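Local coordinates for hypothetical protein (Bacteroides caccae, PDB 4M8R) that is of unknown function but probably pairs an N-terminal immunoglobulin-like domain with a C-terminal beta-propeller of the WD40-like kind, at residues Ala208-Arg213 with Tyr217-Val222. Residues are numbered along the deposited sequence; the frame is centred on the assembly and turned at random.
With PO4 (phosphate ion), chain D; PO4 (phosphate ion), chain C.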
loop_
_atom_site.group_PDB
_atom_site.type_symbol
_atom_site.label_atom_id
_atom_site.label_comp_id
_atom_site.label_asym_id
_atom_site.label_seq_id
_atom_site.Cartn_x
_atom_site.Cartn_y
_atom_site.Cartn_z
ATOM N N ALA A 208 -12.337 19.376 6.688
ATOM C CA ALA A 208 -12.014 20.227 7.823
ATOM C C ALA A 208 -13.083 21.287 7.988
ATOM O O ALA A 208 -13.939 21.455 7.129
ATOM C CB ALA A 208 -10.650 20.873 7.629
ATOM N N ALA A 209 -13.037 22.000 9.104
ATOM C CA ALA A 209 -13.925 23.133 9.313
ATOM C C ALA A 209 -13.248 24.178 10.187
ATOM O O ALA A 209 -12.515 23.837 11.114
ATOM C CB ALA A 209 -15.229 22.676 9.945
ATOM N N ILE A 210 -13.479 25.447 9.867
ATOM C CA ILE A 210 -12.998 26.544 10.687
ATOM C C ILE A 210 -14.128 26.900 11.650
ATOM O O ILE A 210 -15.213 27.286 11.224
ATOM C CB ILE A 210 -12.587 27.754 9.826
ATOM C CG1 ILE A 210 -11.465 27.351 8.860
ATOM C CG2 ILE A 210 -12.117 28.899 10.706
ATOM C CD1 ILE A 210 -11.223 28.325 7.727
ATOM N N GLN A 211 -13.877 26.740 12.944
ATOM C CA GLN A 211 -14.917 26.900 13.955
ATOM C C GLN A 211 -14.430 27.724 15.127
ATOM O O GLN A 211 -13.233 27.778 15.402
ATOM C CB GLN A 211 -15.374 25.542 14.470
ATOM C CG GLN A 211 -15.949 24.634 13.402
ATOM C CD GLN A 211 -16.467 23.339 13.989
ATOM O OE1 GLN A 211 -15.710 22.571 14.584
ATOM N NE2 GLN A 211 -17.761 23.083 13.820
ATOM N N GLN A 212 -15.380 28.351 15.815
ATOM C CA GLN A 212 -15.086 29.251 16.922
ATOM C C GLN A 212 -14.854 28.463 18.210
ATOM O O GLN A 212 -15.790 28.195 18.965
ATOM C CB GLN A 212 -16.235 30.242 17.101
ATOM C CG GLN A 212 -15.964 31.312 18.135
ATOM C CD GLN A 212 -16.944 32.463 18.031
ATOM O OE1 GLN A 212 -18.155 32.256 17.932
ATOM N NE2 GLN A 212 -16.423 33.684 18.037
ATOM N N ARG A 213 -13.595 28.104 18.449
ATOM C CA ARG A 213 -13.208 27.317 19.623
ATOM C C ARG A 213 -13.371 28.098 20.928
ATOM O O ARG A 213 -13.579 27.506 21.986
ATOM C CB ARG A 213 -11.757 26.835 19.475
ATOM C CG ARG A 213 -11.292 25.851 20.541
ATOM C CD ARG A 213 -9.923 25.291 20.198
ATOM N NE ARG A 213 -9.502 24.272 21.154
ATOM C CZ ARG A 213 -8.300 23.702 21.181
ATOM N NH1 ARG A 213 -7.365 24.042 20.304
ATOM N NH2 ARG A 213 -8.031 22.777 22.096
ATOM N N TYR A 217 -11.017 31.625 16.158
ATOM C CA TYR A 217 -11.311 30.493 15.294
ATOM C C TYR A 217 -10.139 29.524 15.181
ATOM O O TYR A 217 -8.983 29.938 15.122
ATOM C CB TYR A 217 -11.721 30.995 13.908
ATOM C CG TYR A 217 -13.054 31.703 13.924
ATOM C CD1 TYR A 217 -14.237 30.987 13.807
ATOM C CD2 TYR A 217 -13.135 33.084 14.091
ATOM C CE1 TYR A 217 -15.465 31.621 13.838
ATOM C CE2 TYR A 217 -14.361 33.728 14.122
ATOM C CZ TYR A 217 -15.522 32.990 13.996
ATOM O OH TYR A 217 -16.749 33.605 14.027
ATOM N N SER A 218 -10.460 28.233 15.161
ATOM C CA SER A 218 -9.471 27.169 15.005
ATOM C C SER A 218 -9.879 26.232 13.883
ATOM O O SER A 218 -11.031 26.225 13.454
ATOM C CB SER A 218 -9.340 26.357 16.294
ATOM O OG SER A 218 -8.758 27.125 17.325
ATOM N N LEU A 219 -8.923 25.436 13.419
ATOM C CA LEU A 219 -9.163 24.481 12.349
ATOM C C LEU A 219 -9.463 23.113 12.955
ATOM O O LEU A 219 -8.720 22.642 13.808
ATOM C CB LEU A 219 -7.938 24.406 11.440
ATOM C CG LEU A 219 -8.062 23.537 10.190
ATOM C CD1 LEU A 219 -9.141 24.073 9.263
ATOM C CD2 LEU A 219 -6.720 23.471 9.480
ATOM N N TYR A 220 -10.551 22.495 12.509
ATOM C CA TYR A 220 -11.019 21.219 13.048
ATOM C C TYR A 220 -11.124 20.169 11.956
ATOM O O TYR A 220 -11.377 20.491 10.799
ATOM C CB TYR A 220 -12.422 21.365 13.638
ATOM C CG TYR A 220 -12.516 22.057 14.980
ATOM C CD1 TYR A 220 -12.352 23.433 15.089
ATOM C CD2 TYR A 220 -12.823 21.337 16.132
ATOM C CE1 TYR A 220 -12.461 24.068 16.315
ATOM C CE2 TYR A 220 -12.936 21.963 17.360
ATOM C CZ TYR A 220 -12.759 23.323 17.447
ATOM O OH TYR A 220 -12.867 23.933 18.669
ATOM N N ASN A 221 -10.958 18.910 12.344
ATOM C CA ASN A 221 -11.322 17.791 11.496
ATOM C C ASN A 221 -12.708 17.327 11.898
ATOM O O ASN A 221 -12.907 16.870 13.015
ATOM C CB ASN A 221 -10.334 16.645 11.662
ATOM C CG ASN A 221 -10.609 15.502 10.709
ATOM O OD1 ASN A 221 -11.759 15.128 10.484
ATOM N ND2 ASN A 221 -9.553 14.954 10.129
ATOM N N VAL A 222 -13.666 17.433 10.984
ATOM C CA VAL A 222 -15.057 17.110 11.300
ATOM C C VAL A 222 -15.565 15.888 10.564
ATOM O O VAL A 222 -16.746 15.577 10.643
ATOM C CB VAL A 222 -15.997 18.309 11.033
ATOM C CG1 VAL A 222 -15.595 19.477 11.905
ATOM C CG2 VAL A 222 -15.996 18.716 9.567
HETATM P P PO4 D . -11.337 21.911 23.766
HETATM O O1 PO4 D . -12.495 20.946 23.668
HETATM O O2 PO4 D . -10.020 21.203 23.546
HETATM O O3 PO4 D . -11.467 23.004 22.732
HETATM O O4 PO4 D . -11.356 22.494 25.154
HETATM P P PO4 C . -4.503 21.936 22.395
HETATM O O1 PO4 C . -5.307 21.282 23.503
HETATM O O2 PO4 C . -3.165 21.256 22.255
HETATM O O3 PO4 C . -5.245 21.820 21.097
HETATM O O4 PO4 C . -4.335 23.401 22.695
#
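Q211 and Y220 each carry CG anti to the carbonyl carbon (chi1 -60° and -76°), and the amide crosses the phenol ring at about a right angle. OE1 of Q211 sits over one face of the ring, 3.3 Å from Y220 CG and offset toward the rim, while NE2 of Q211 is hydrogen-bonded to S190 OG and T196 OG1. The R213 chain, extended from CG to NE, passes the far end of the same ring, CG lying 3.1 Å from Y220 OH and CD 3.6 Å from S218 OG. Its guanidinium then grips two phosphate ions, probably from the crystallisation liquor, edge-on: NE reaches O3 of the chain D ion at 2.8 Å, NH2 bonds to both ions, and NH1 hydrogen-bonds to O3 of the chain C ion. R49, R89 and K105 of the second subunit also bind these phosphates, so anions bridge the two chains here. A leucine in place of R213 would probably leave both phosphates without this shared guanidinium, to be held by basic residues of the second subunit and N238. On the other face of the sheet I210 CG2 packs on Y217 CB at 3.8 Å, and A208 CB and I210 CG1 both touch L219 CD1. Between the faces, the hydrogen-bonded pairs A209–Y220 and Q211–S218 each exchange two backbone bonds, S218 N to Q211 O being 2.8 Å long and nearly straight (172°). Strands 208-212 and 217-221 form an antiparallel beta hairpin, flanked by 196-201 and 239-240, within a sheet of the WD40-like domain, consistent with part of a propeller blade.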